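Local structure of uncharacterized protein (Borrelia turicatae, 5VJ4) at residues Asn250-Ile255 with Asp264-Val269; Arg246-Glu251 with Asp283-Val288; Leu270-Val275 with Lys331-Gly336. The protein is of unknown function but is a putative surface lipoprotein of a relapsing fever spirochete, with a possible role in lipid binding. All coordinates share one frame; numbering follows the deposited sequence.

Contact 1 of 3, residues Asn250-Ile255 with Asp264-Val269; sequences NEIGKI and DKFNNV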
ATOM      1  N   ASN A 250     -13.445 -14.486   1.946  1.00 46.91           N
ATOM      2  CA  ASN A 250     -14.581 -14.987   1.169  1.00 63.92           C
ATOM      3  C   ASN A 250     -15.746 -14.051   1.375  1.00 66.50           C
ATOM      4  O   ASN A 250     -16.347 -13.533   0.403  1.00 63.06           O
ATOM      5  CB  ASN A 250     -14.915 -16.470   1.462  1.00 58.46           C
ATOM      6  CG  ASN A 250     -13.901 -17.458   0.816  1.00 68.55           C
ATOM      7  OD1 ASN A 250     -13.148 -17.136  -0.140  1.00 74.98           O
ATOM      8  ND2 ASN A 250     -13.878 -18.666   1.349  1.00 47.46           N
ATOM      9  N   GLU A 251     -15.978 -13.751   2.647  1.00 59.27           N
ATOM     10  CA  GLU A 251     -17.044 -12.855   3.013  1.00 68.92           C
ATOM     11  C   GLU A 251     -16.902 -11.491   2.329  1.00 64.69           C
ATOM     12  O   GLU A 251     -17.871 -10.974   1.752  1.00 66.23           O
ATOM     13  CB  GLU A 251     -17.049 -12.730   4.498  1.00 57.52           C
ATOM     14  CG  GLU A 251     -18.246 -12.001   5.048  1.00 82.96           C
ATOM     15  CD  GLU A 251     -18.139 -11.868   6.549  1.00 99.25           C
ATOM     16  OE1 GLU A 251     -18.596 -10.845   7.089  1.00 70.07           O
ATOM     17  OE2 GLU A 251     -17.597 -12.807   7.186  1.00 97.79           O
ATOM     18  N   ILE A 252     -15.690 -10.936   2.363  1.00 55.79           N
ATOM     19  CA  ILE A 252     -15.433  -9.648   1.727  1.00 63.73           C
ATOM     20  C   ILE A 252     -15.718  -9.738   0.222  1.00 64.05           C
ATOM     21  O   ILE A 252     -16.346  -8.834  -0.363  1.00 55.10           O
ATOM     22  CB  ILE A 252     -14.002  -9.150   2.022  1.00 67.76           C
ATOM     23  CG1 ILE A 252     -13.864  -8.789   3.507  1.00 65.72           C
ATOM     24  CG2 ILE A 252     -13.640  -7.964   1.128  1.00 43.14           C
ATOM     25  CD1 ILE A 252     -12.546  -8.146   3.881  1.00 57.55           C
ATOM     26  N   GLY A 253     -15.260 -10.832  -0.389  1.00 58.49           N
ATOM     27  CA  GLY A 253     -15.555 -11.111  -1.796  1.00 67.52           C
ATOM     28  C   GLY A 253     -17.056 -11.024  -2.087  1.00 76.38           C
ATOM     29  O   GLY A 253     -17.472 -10.231  -2.947  1.00 57.30           O
ATOM     30  N   LYS A 254     -17.873 -11.793  -1.345  1.00 50.06           N
ATOM     31  CA  LYS A 254     -19.343 -11.731  -1.517  1.00 57.14           C
ATOM     32  C   LYS A 254     -19.882 -10.295  -1.475  1.00 59.99           C
ATOM     33  O   LYS A 254     -20.727  -9.929  -2.269  1.00 74.25           O
ATOM     34  CB  LYS A 254     -20.131 -12.619  -0.534  1.00 57.34           C
ATOM     35  CG  LYS A 254     -19.564 -14.005  -0.312  1.00 65.85           C
ATOM     36  CD  LYS A 254     -20.688 -14.972   0.007  1.00 74.10           C
ATOM     37  CE  LYS A 254     -20.210 -16.403  -0.195  1.00 90.59           C
ATOM     38  NZ  LYS A 254     -19.948 -16.715  -1.632  1.00113.08           N
ATOM     39  N   ILE A 255     -19.369  -9.468  -0.576  1.00 75.66           N
ATOM     40  CA  ILE A 255     -19.730  -8.049  -0.609  1.00 63.98           C
ATOM     41  C   ILE A 255     -19.360  -7.393  -1.947  1.00 59.84           C
ATOM     42  O   ILE A 255     -20.117  -6.568  -2.455  1.00 75.73           O
ATOM     43  CB  ILE A 255     -19.125  -7.278   0.583  1.00 66.78           C
ATOM     44  CG1 ILE A 255     -19.704  -7.807   1.901  1.00 57.70           C
ATOM     45  CG2 ILE A 255     -19.367  -5.775   0.462  1.00 57.42           C
ATOM     46  CD1 ILE A 255     -18.916  -7.416   3.141  1.00 74.34           C
ATOM     47  N   ASP A 264     -12.106 -12.920 -10.430  1.00 82.80           N
ATOM     48  CA  ASP A 264     -10.757 -12.756 -10.970  1.00 73.78           C
ATOM     49  C   ASP A 264     -10.240 -11.353 -10.741  1.00 87.74           C
ATOM     50  O   ASP A 264      -9.069 -11.182 -10.348  1.00 99.02           O
ATOM     51  CB  ASP A 264     -10.716 -13.083 -12.466  1.00111.07           C
ATOM     52  CG  ASP A 264     -10.725 -14.574 -12.747  1.00 96.88           C
ATOM     53  OD1 ASP A 264     -10.525 -15.361 -11.801  1.00115.59           O
ATOM     54  OD2 ASP A 264     -10.925 -14.953 -13.922  1.00125.48           O
ATOM     55  N   LYS A 265     -11.104 -10.359 -10.998  1.00 69.66           N
ATOM     56  CA  LYS A 265     -10.742  -8.967 -10.783  1.00 75.72           C
ATOM     57  C   LYS A 265     -10.416  -8.724  -9.321  1.00 81.73           C
ATOM     58  O   LYS A 265      -9.387  -8.118  -8.987  1.00 77.68           O
ATOM     59  CB  LYS A 265     -11.857  -8.054 -11.226  1.00 69.37           C
ATOM     60  CG  LYS A 265     -11.744  -7.686 -12.690  1.00106.04           C
ATOM     61  CD  LYS A 265     -12.945  -6.841 -13.070  1.00126.08           C
ATOM     62  CE  LYS A 265     -13.227  -6.833 -14.562  1.00 77.70           C
ATOM     63  NZ  LYS A 265     -14.684  -6.524 -14.663  1.00118.25           N
ATOM     64  N   PHE A 266     -11.284  -9.253  -8.463  1.00 72.52           N
ATOM     65  CA  PHE A 266     -11.143  -9.130  -7.024  1.00 62.32           C
ATOM     66  C   PHE A 266      -9.808  -9.710  -6.617  1.00 72.32           C
ATOM     67  O   PHE A 266      -9.030  -9.060  -5.918  1.00 80.45           O
ATOM     68  CB  PHE A 266     -12.275  -9.870  -6.335  1.00 49.74           C
ATOM     69  CG  PHE A 266     -12.128  -9.986  -4.856  1.00 53.05           C
ATOM     70  CD1 PHE A 266     -12.365  -8.882  -4.019  1.00 65.17           C
ATOM     71  CD2 PHE A 266     -11.793 -11.212  -4.273  1.00 59.92           C
ATOM     72  CE1 PHE A 266     -12.257  -8.995  -2.630  1.00 51.21           C
ATOM     73  CE2 PHE A 266     -11.678 -11.330  -2.880  1.00 58.16           C
ATOM     74  CZ  PHE A 266     -11.914 -10.222  -2.060  1.00 55.95           C
ATOM     75  N   ASN A 267      -9.527 -10.920  -7.086  1.00 49.04           N
ATOM     76  CA  ASN A 267      -8.252 -11.515  -6.775  1.00 47.76           C
ATOM     77  C   ASN A 267      -7.035 -10.765  -7.296  1.00 57.60           C
ATOM     78  O   ASN A 267      -5.980 -10.820  -6.656  1.00 52.23           O
ATOM     79  CB  ASN A 267      -8.222 -12.972  -7.168  1.00 40.33           C
ATOM     80  CG  ASN A 267      -9.032 -13.839  -6.224  1.00 66.55           C
ATOM     81  OD1 ASN A 267      -9.344 -14.980  -6.531  1.00 87.11           O
ATOM     82  ND2 ASN A 267      -9.369 -13.302  -5.057  1.00 81.22           N
ATOM     83  N   ASN A 268      -7.182 -10.044  -8.419  1.00 50.58           N
ATOM     84  CA  ASN A 268      -6.046  -9.320  -8.936  1.00 68.04           C
ATOM     85  C   ASN A 268      -5.622  -8.160  -8.046  1.00 73.93           C
ATOM     86  O   ASN A 268      -4.417  -7.935  -7.842  1.00 63.74           O
ATOM     87  CB  ASN A 268      -6.181  -8.863 -10.389  1.00 86.53           C
ATOM     88  CG  ASN A 268      -4.864  -8.233 -10.909  1.00122.16           C
ATOM     89  OD1 ASN A 268      -4.844  -7.403 -11.822  1.00 82.11           O
ATOM     90  ND2 ASN A 268      -3.745  -8.612 -10.285  1.00113.04           N
ATOM     91  N   VAL A 269      -6.586  -7.440  -7.491  1.00 62.22           N
ATOM     92  CA  VAL A 269      -6.192  -6.349  -6.580  1.00 66.05           C
ATOM     93  C   VAL A 269      -5.509  -6.893  -5.339  1.00 63.81           C
ATOM     94  O   VAL A 269      -4.516  -6.316  -4.881  1.00 59.49           O
ATOM     95  CB  VAL A 269      -7.290  -5.328  -6.241  1.00 48.22           C
ATOM     96  CG1 VAL A 269      -7.790  -4.681  -7.500  1.00 65.54           C
ATOM     97  CG2 VAL A 269      -8.462  -6.036  -5.710  1.00 72.95           C
TER
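Gly253 and Phe266 meet through the glycine CA, which lies over one face of the phenyl ring. This CA is offset toward the rim, and its 4.0 Å distance from the ring centroid of Phe266, only 21° from the ring normal, makes this a CH-pi contact. Its closest ring atom is CZ of Phe266, 3.8 Å from CA of Gly253. The edge of the same ring is met by Ile252, whose CG2 comes near the ring plane and 4.1 Å from CE1 of Phe266; the two side chains cross at about a right angle. One residue thus covers a face and its neighbour an edge, and no hydrogen bond joins the two segments.

Phe266 reaches this place because its CG stands opposite the backbone N (chi1 171°), which carries the ring across to Gly253 and Ile252. With no side chain on Gly253, the ring can settle directly against the helix backbone, and the CA atoms of Gly253 and Phe266 approach to 7.1 Å.

In the next shell Phe266 packs with the ring of Phe330, the planes inclined at about 40°, and with Tyr238 and Tyr261 from loops, so that aromatic groups from three other parts of the chain help to enclose it. Ile252 in turn touches Met281 and Tyr285, farther along helix 263-301.

The arrangement belongs to an all-alpha fold: two helices consecutive in the chain, 243-256 and 263-301, linked by a short connection, touch here through a phenylalanine ring packed on a glycine CA.

Contact 2 of 3, residues Arg246-Glu251 with Asp283-Val288; sequences RATINE and DIYRGV. With SO4 (sulfate ion), chain E.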
ATOM      1  N   ARG A 246      -9.016 -16.831   5.288  1.00 48.10           N
ATOM      2  CA  ARG A 246      -9.791 -17.310   4.135  1.00 47.24           C
ATOM      3  C   ARG A 246     -11.266 -16.980   4.286  1.00 61.99           C
ATOM      4  O   ARG A 246     -11.839 -16.288   3.405  1.00 47.01           O
ATOM      5  CB  ARG A 246      -9.590 -18.799   3.875  1.00 40.24           C
ATOM      6  CG  ARG A 246      -8.217 -19.081   3.296  1.00 59.67           C
ATOM      7  CD  ARG A 246      -8.031 -20.475   2.740  1.00 56.21           C
ATOM      8  NE  ARG A 246      -8.275 -21.505   3.742  1.00 58.36           N
ATOM      9  CZ  ARG A 246      -7.361 -21.960   4.585  1.00 56.31           C
ATOM     10  NH1 ARG A 246      -7.680 -22.913   5.458  1.00 49.06           N
ATOM     11  NH2 ARG A 246      -6.134 -21.452   4.564  1.00 63.64           N
ATOM     12  N   ALA A 247     -11.846 -17.411   5.420  1.00 43.48           N
ATOM     13  CA  ALA A 247     -13.237 -17.051   5.756  1.00 44.92           C
ATOM     14  C   ALA A 247     -13.514 -15.583   5.517  1.00 47.04           C
ATOM     15  O   ALA A 247     -14.409 -15.235   4.728  1.00 65.29           O
ATOM     16  CB  ALA A 247     -13.587 -17.431   7.184  1.00 31.98           C
ATOM     17  N   THR A 248     -12.700 -14.718   6.129  1.00 55.07           N
ATOM     18  CA  THR A 248     -12.951 -13.280   6.024  1.00 54.15           C
ATOM     19  C   THR A 248     -12.893 -12.815   4.584  1.00 51.63           C
ATOM     20  O   THR A 248     -13.790 -12.098   4.115  1.00 54.85           O
ATOM     21  CB  THR A 248     -12.003 -12.444   6.880  1.00 52.92           C
ATOM     22  OG1 THR A 248     -11.986 -12.958   8.206  1.00 53.10           O
ATOM     23  CG2 THR A 248     -12.495 -11.035   6.934  1.00 48.22           C
ATOM     24  N   ILE A 249     -11.856 -13.248   3.869  1.00 50.51           N
ATOM     25  CA  ILE A 249     -11.742 -12.842   2.480  1.00 59.19           C
ATOM     26  C   ILE A 249     -12.946 -13.288   1.670  1.00 51.11           C
ATOM     27  O   ILE A 249     -13.445 -12.527   0.843  1.00 61.78           O
ATOM     28  CB  ILE A 249     -10.436 -13.284   1.835  1.00 57.05           C
ATOM     29  CG1 ILE A 249      -9.313 -12.352   2.236  1.00 52.90           C
ATOM     30  CG2 ILE A 249     -10.541 -13.159   0.331  1.00 69.34           C
ATOM     31  CD1 ILE A 249      -9.394 -10.988   1.573  1.00 43.92           C
ATOM     32  N   ASN A 250     -13.445 -14.486   1.946  1.00 46.91           N
ATOM     33  CA  ASN A 250     -14.581 -14.987   1.169  1.00 63.92           C
ATOM     34  C   ASN A 250     -15.746 -14.051   1.375  1.00 66.50           C
ATOM     35  O   ASN A 250     -16.347 -13.533   0.403  1.00 63.06           O
ATOM     36  CB  ASN A 250     -14.915 -16.470   1.462  1.00 58.46           C
ATOM     37  CG  ASN A 250     -13.901 -17.458   0.816  1.00 68.55           C
ATOM     38  OD1 ASN A 250     -13.148 -17.136  -0.140  1.00 74.98           O
ATOM     39  ND2 ASN A 250     -13.878 -18.666   1.349  1.00 47.46           N
ATOM     40  N   GLU A 251     -15.978 -13.751   2.647  1.00 59.27           N
ATOM     41  CA  GLU A 251     -17.044 -12.855   3.013  1.00 68.92           C
ATOM     42  C   GLU A 251     -16.902 -11.491   2.329  1.00 64.69           C
ATOM     43  O   GLU A 251     -17.871 -10.974   1.752  1.00 66.23           O
ATOM     44  CB  GLU A 251     -17.049 -12.730   4.498  1.00 57.52           C
ATOM     45  CG  GLU A 251     -18.246 -12.001   5.048  1.00 82.96           C
ATOM     46  CD  GLU A 251     -18.139 -11.868   6.549  1.00 99.25           C
ATOM     47  OE1 GLU A 251     -18.596 -10.845   7.089  1.00 70.07           O
ATOM     48  OE2 GLU A 251     -17.597 -12.807   7.186  1.00 97.79           O
ATOM     49  N   ASP A 283      -8.143  -7.367   9.237  1.00 66.63           N
ATOM     50  CA  ASP A 283      -8.270  -6.952  10.630  1.00 51.18           C
ATOM     51  C   ASP A 283      -9.297  -5.817  10.707  1.00 57.81           C
ATOM     52  O   ASP A 283     -10.245  -5.883  11.508  1.00 55.13           O
ATOM     53  CB  ASP A 283      -6.931  -6.468  11.211  1.00 65.27           C
ATOM     54  CG  ASP A 283      -5.813  -7.517  11.148  1.00 85.66           C
ATOM     55  OD1 ASP A 283      -6.094  -8.755  11.105  1.00 72.36           O
ATOM     56  OD2 ASP A 283      -4.630  -7.064  11.167  1.00 61.79           O
ATOM     57  N   ILE A 284      -9.147  -4.801   9.850  1.00 39.04           N
ATOM     58  CA  ILE A 284     -10.027  -3.655   9.952  1.00 41.69           C
ATOM     59  C   ILE A 284     -11.472  -4.096   9.761  1.00 49.23           C
ATOM     60  O   ILE A 284     -12.326  -3.751  10.562  1.00 58.14           O
ATOM     61  CB  ILE A 284      -9.652  -2.591   8.937  1.00 39.95           C
ATOM     62  CG1 ILE A 284      -8.403  -1.852   9.409  1.00 48.68           C
ATOM     63  CG2 ILE A 284     -10.815  -1.641   8.720  1.00 38.57           C
ATOM     64  CD1 ILE A 284      -7.476  -1.381   8.295  1.00 51.54           C
ATOM     65  N   TYR A 285     -11.712  -4.884   8.712  1.00 56.32           N
ATOM     66  CA  TYR A 285     -13.034  -5.355   8.398  1.00 58.67           C
ATOM     67  C   TYR A 285     -13.642  -6.084   9.591  1.00 58.32           C
ATOM     68  O   TYR A 285     -14.815  -5.912   9.906  1.00 58.08           O
ATOM     69  CB  TYR A 285     -12.995  -6.303   7.211  1.00 55.64           C
ATOM     70  CG  TYR A 285     -14.338  -6.933   6.931  1.00 54.25           C
ATOM     71  CD1 TYR A 285     -15.345  -6.210   6.293  1.00 48.09           C
ATOM     72  CD2 TYR A 285     -14.613  -8.236   7.343  1.00 53.65           C
ATOM     73  CE1 TYR A 285     -16.586  -6.768   6.055  1.00 46.51           C
ATOM     74  CE2 TYR A 285     -15.846  -8.802   7.133  1.00 49.16           C
ATOM     75  CZ  TYR A 285     -16.823  -8.064   6.480  1.00 56.14           C
ATOM     76  OH  TYR A 285     -18.040  -8.633   6.239  1.00 49.70           O
ATOM     77  N   ARG A 286     -12.840  -6.908  10.236  1.00 44.97           N
ATOM     78  CA  ARG A 286     -13.321  -7.695  11.349  1.00 47.80           C
ATOM     79  C   ARG A 286     -13.767  -6.839  12.505  1.00 57.21           C
ATOM     80  O   ARG A 286     -14.745  -7.178  13.165  1.00 63.84           O
ATOM     81  CB  ARG A 286     -12.259  -8.648  11.842  1.00 37.18           C
ATOM     82  CG  ARG A 286     -11.978  -9.772  10.903  1.00 34.12           C
ATOM     83  CD  ARG A 286     -10.952 -10.672  11.524  1.00 51.91           C
ATOM     84  NE  ARG A 286     -10.682 -11.790  10.652  1.00 39.63           N
ATOM     85  CZ  ARG A 286      -9.536 -12.455  10.598  1.00 57.61           C
ATOM     86  NH1 ARG A 286      -8.495 -12.092  11.345  1.00 65.09           N
ATOM     87  NH2 ARG A 286      -9.413 -13.462   9.744  1.00 48.13           N
ATOM     88  N   GLY A 287     -13.043  -5.748  12.746  1.00 47.30           N
ATOM     89  CA  GLY A 287     -13.397  -4.802  13.790  1.00 51.38           C
ATOM     90  C   GLY A 287     -14.759  -4.200  13.515  1.00 57.58           C
ATOM     91  O   GLY A 287     -15.612  -4.125  14.404  1.00 67.99           O
ATOM     92  N   VAL A 288     -14.980  -3.800  12.270  1.00 45.54           N
ATOM     93  CA  VAL A 288     -16.242  -3.180  11.920  1.00 48.37           C
ATOM     94  C   VAL A 288     -17.370  -4.181  12.054  1.00 55.23           C
ATOM     95  O   VAL A 288     -18.430  -3.861  12.565  1.00 52.90           O
ATOM     96  CB  VAL A 288     -16.238  -2.648  10.503  1.00 49.12           C
ATOM     97  CG1 VAL A 288     -17.562  -1.960  10.242  1.00 43.69           C
ATOM     98  CG2 VAL A 288     -15.067  -1.694  10.311  1.00 46.23           C
TER
HETATM   99  S   SO4 E 503      -4.779 -23.511   7.835  0.85 84.19           S
HETATM  100  O1  SO4 E 503      -5.824 -24.530   8.100  0.85 76.63           O
HETATM  101  O2  SO4 E 503      -5.014 -22.931   6.500  0.85 70.65           O
HETATM  102  O3  SO4 E 503      -3.401 -24.072   7.891  0.85 80.52           O
HETATM  103  O4  SO4 E 503      -4.922 -22.417   8.813  0.85 96.27           O
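Thr248 and Arg286 mark the closest backbone approach, CA to CA 7.7 Å, where the axes of 246-251 and 283-288 pass 10.7 Å apart at 75°. The arginine chain, extended from CG to NE, brings the edge of its guanidinium to the threonine hydroxyl. Both NE and NH2 of Arg286 donate to Thr248 OG1, each at 3.0 Å, with the oxygen near the guanidinium plane and both bonds moderately bent. The hydroxyl is also hydrogen-bonded to Asp244 O, one turn earlier. Arg286 has a stronger partner in Asp245, a salt bridge through NH2, and a cation-pi contact with Tyr216, so several partners restrain its guanidinium.

The apolar part of the contact is Thr248 CG2, set opposite its backbone N, against the ring of Tyr285, 3.5 Å from CD2. One turn on, at Glu251, OE1 sits at the edge of that ring with the carboxylate plane turned 78° to it; Tyr285 OH is modelled as hydrogen-bonded to this oxygen, though the separation is too short to be trusted in detail.

Arg246 points away from the crossing and, together with Ala243 N, binds a sulfate, probably from the crystallisation liquor, with NH2 2.7 Å from its O2 and NH1 2.9 Å from the same oxygen.

This is a steep helix-helix crossing within an all-helical fold, bridged by polar side chains, with an arginine gripping one hydroxyl side-on.

Contact 3 of 3, residues Leu270-Val275 with Lys331-Gly336; sequences LNSVGV and KGFTDG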
ATOM      1  N   LEU A 270      -5.983  -8.035  -4.844  1.00 47.40           N
ATOM      2  CA  LEU A 270      -5.320  -8.644  -3.705  1.00 50.92           C
ATOM      3  C   LEU A 270      -3.867  -8.927  -4.024  1.00 56.76           C
ATOM      4  O   LEU A 270      -2.992  -8.592  -3.255  1.00 65.64           O
ATOM      5  CB  LEU A 270      -6.006  -9.917  -3.294  1.00 41.05           C
ATOM      6  CG  LEU A 270      -7.464  -9.879  -2.849  1.00 45.75           C
ATOM      7  CD1 LEU A 270      -7.821 -11.165  -2.126  1.00 35.73           C
ATOM      8  CD2 LEU A 270      -7.803  -8.714  -1.955  1.00 49.94           C
ATOM      9  N   ASN A 271      -3.627  -9.518  -5.187  1.00 61.02           N
ATOM     10  CA  ASN A 271      -2.282  -9.825  -5.576  1.00 67.48           C
ATOM     11  C   ASN A 271      -1.423  -8.623  -5.851  1.00 62.04           C
ATOM     12  O   ASN A 271      -0.212  -8.658  -5.626  1.00 56.73           O
ATOM     13  CB  ASN A 271      -2.218 -10.844  -6.699  1.00 56.28           C
ATOM     14  CG  ASN A 271      -2.050 -12.273  -6.148  1.00117.72           C
ATOM     15  OD1 ASN A 271      -0.929 -12.771  -6.048  1.00119.29           O
ATOM     16  ND2 ASN A 271      -3.159 -12.909  -5.728  1.00 67.76           N
ATOM     17  N   SER A 272      -2.036  -7.538  -6.296  1.00 44.28           N
ATOM     18  CA  SER A 272      -1.213  -6.378  -6.628  1.00 61.01           C
ATOM     19  C   SER A 272      -0.724  -5.742  -5.331  1.00 72.67           C
ATOM     20  O   SER A 272       0.455  -5.365  -5.161  1.00 64.92           O
ATOM     21  CB  SER A 272      -2.005  -5.377  -7.446  1.00 56.19           C
ATOM     22  OG  SER A 272      -2.795  -6.035  -8.410  1.00 67.93           O
ATOM     23  N   VAL A 273      -1.658  -5.679  -4.404  1.00 58.21           N
ATOM     24  CA  VAL A 273      -1.467  -5.007  -3.149  1.00 47.15           C
ATOM     25  C   VAL A 273      -0.538  -5.819  -2.231  1.00 55.17           C
ATOM     26  O   VAL A 273       0.259  -5.251  -1.495  1.00 62.43           O
ATOM     27  CB  VAL A 273      -2.866  -4.790  -2.550  1.00 50.78           C
ATOM     28  CG1 VAL A 273      -2.906  -5.015  -1.064  1.00 50.87           C
ATOM     29  CG2 VAL A 273      -3.372  -3.429  -2.950  1.00 42.53           C
ATOM     30  N   GLY A 274      -0.628  -7.145  -2.285  1.00 44.69           N
ATOM     31  CA  GLY A 274       0.228  -7.990  -1.469  1.00 50.22           C
ATOM     32  C   GLY A 274      -0.327  -8.319  -0.094  1.00 50.94           C
ATOM     33  O   GLY A 274      -1.272  -7.697   0.417  1.00 57.61           O
ATOM     34  N   VAL A 275       0.281  -9.319   0.511  1.00 51.20           N
ATOM     35  CA  VAL A 275      -0.201  -9.814   1.781  1.00 49.14           C
ATOM     36  C   VAL A 275      -0.249  -8.768   2.889  1.00 56.85           C
ATOM     37  O   VAL A 275      -1.160  -8.784   3.705  1.00 59.61           O
ATOM     38  CB  VAL A 275       0.689 -10.937   2.251  1.00 46.93           C
ATOM     39  CG1 VAL A 275       0.254 -11.406   3.618  1.00 62.84           C
ATOM     40  CG2 VAL A 275       0.650 -12.068   1.237  1.00 56.11           C
ATOM     41  N   LYS A 331     -13.452  -1.453  -7.207  1.00 69.21           N
ATOM     42  CA  LYS A 331     -13.746  -1.045  -8.561  1.00 79.84           C
ATOM     43  C   LYS A 331     -12.726   0.019  -9.011  1.00 75.05           C
ATOM     44  O   LYS A 331     -12.028  -0.140 -10.020  1.00 75.46           O
ATOM     45  CB  LYS A 331     -15.196  -0.554  -8.700  1.00 86.42           C
ATOM     46  CG  LYS A 331     -15.411   0.288  -9.959  1.00135.88           C
ATOM     47  CD  LYS A 331     -16.855   0.535 -10.371  1.00105.74           C
ATOM     48  CE  LYS A 331     -16.916   0.831 -11.866  1.00 94.13           C
ATOM     49  NZ  LYS A 331     -17.998   1.781 -12.252  1.00127.47           N
ATOM     50  N   GLY A 332     -12.625   1.086  -8.240  1.00 56.80           N
ATOM     51  CA  GLY A 332     -11.687   2.134  -8.545  1.00 63.01           C
ATOM     52  C   GLY A 332     -10.277   1.603  -8.698  1.00 71.13           C
ATOM     53  O   GLY A 332      -9.469   2.169  -9.440  1.00 61.39           O
ATOM     54  N   PHE A 333      -9.971   0.505  -8.015  1.00 57.63           N
ATOM     55  CA  PHE A 333      -8.633  -0.020  -8.117  1.00 56.81           C
ATOM     56  C   PHE A 333      -8.446  -0.645  -9.495  1.00 65.97           C
ATOM     57  O   PHE A 333      -7.555  -0.243 -10.225  1.00 62.23           O
ATOM     58  CB  PHE A 333      -8.378  -1.025  -7.029  1.00 53.87           C
ATOM     59  CG  PHE A 333      -6.945  -1.405  -6.884  1.00 58.96           C
ATOM     60  CD1 PHE A 333      -6.306  -2.187  -7.844  1.00 57.46           C
ATOM     61  CD2 PHE A 333      -6.228  -1.006  -5.762  1.00 62.90           C
ATOM     62  CE1 PHE A 333      -4.977  -2.552  -7.696  1.00 59.46           C
ATOM     63  CE2 PHE A 333      -4.893  -1.357  -5.606  1.00 63.47           C
ATOM     64  CZ  PHE A 333      -4.261  -2.131  -6.575  1.00 65.97           C
ATOM     65  N   THR A 334      -9.293  -1.604  -9.859  1.00 65.99           N
ATOM     66  CA  THR A 334      -9.167  -2.230 -11.182  1.00100.28           C
ATOM     67  C   THR A 334      -9.383  -1.218 -12.309  1.00 79.14           C
ATOM     68  O   THR A 334      -8.858  -1.399 -13.396  1.00 72.50           O
ATOM     69  CB  THR A 334     -10.122  -3.415 -11.377  1.00 59.23           C
ATOM     70  OG1 THR A 334     -11.368  -3.039 -10.842  1.00 83.42           O
ATOM     71  CG2 THR A 334      -9.623  -4.651 -10.632  1.00 53.46           C
ATOM     72  N   ASP A 335     -10.100  -0.133 -12.038  1.00 69.88           N
ATOM     73  CA  ASP A 335     -10.295   0.891 -13.072  1.00 72.74           C
ATOM     74  C   ASP A 335      -9.132   1.840 -13.289  1.00 64.80           C
ATOM     75  O   ASP A 335      -9.191   2.663 -14.194  1.00 83.70           O
ATOM     76  CB  ASP A 335     -11.564   1.722 -12.838  1.00 73.00           C
ATOM     77  CG  ASP A 335     -12.829   0.936 -13.053  1.00102.72           C
ATOM     78  OD1 ASP A 335     -13.862   1.442 -12.587  1.00114.06           O
ATOM     79  OD2 ASP A 335     -12.807  -0.158 -13.671  1.00106.20           O
ATOM     80  N   GLY A 336      -8.105   1.772 -12.454  1.00 62.75           N
ATOM     81  CA  GLY A 336      -6.947   2.668 -12.615  1.00 65.34           C
ATOM     82  C   GLY A 336      -7.084   4.013 -11.911  1.00 67.10           C
ATOM     83  O   GLY A 336      -6.177   4.865 -12.008  1.00 71.68           O
TER
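Val273 and Ser272 both lean on the ring of Phe333; no hydrogen bond crosses the two segments, and the contact is van der Waals packing on the ring. Val273 CG2 comes closest, 3.7 Å from CE2 of Phe333, while CB of Ser272 lies 4.0 Å from its CZ. Both approach the ring obliquely. Phe333 spans the gap because its CG stands opposite the backbone N (chi1 -168°), reaching across a CA separation of 9.9 Å to Ser272; the backbones themselves stay well apart.

In this all-alpha protein the C-terminal turn of helix 308-334 packs here beside the N-terminal part of helix 263-301. That turn is closed by a Schellman motif, in which Gly336 takes a positive phi (87°) and its N bonds to Phe333 O at 3.1 Å.

Among polar groups, the Ser272 hydroxyl bonds to Asn268 O in its own helix, while CB is what meets the ring.

Interactions with the second subunit, another copy of this protein, border the contact. Tyr277 of that subunit packs on Val273 and its Tyr276 on Phe333, and Arg188 of the second subunit hydrogen-bonds through NE to Asn271 O.

How the contacts relate
All three contacts use helix 263-301, which serves as the common partner. Contacts 1 and 2 join it to helix 243-256 at two places, their centres about 11 Å apart, sharing Asn250 and Glu251 and meeting where Ile252 and Ile255 pack on Tyr285. Contact 3 joins it to helix 308-334 instead; its centre is about 10 Å from that of contact 1, where Val269 touches Phe333 and Thr334, and about 17 Å from that of contact 2. Contacts 1 and 2 start from the same stretch; contact 1 closes before contact 3 opens, whereas the segments of contacts 2 and 3 alternate. One long helix thereby packs against both the helix before it and the helix after it, and at contact 3 also reaches the second subunit.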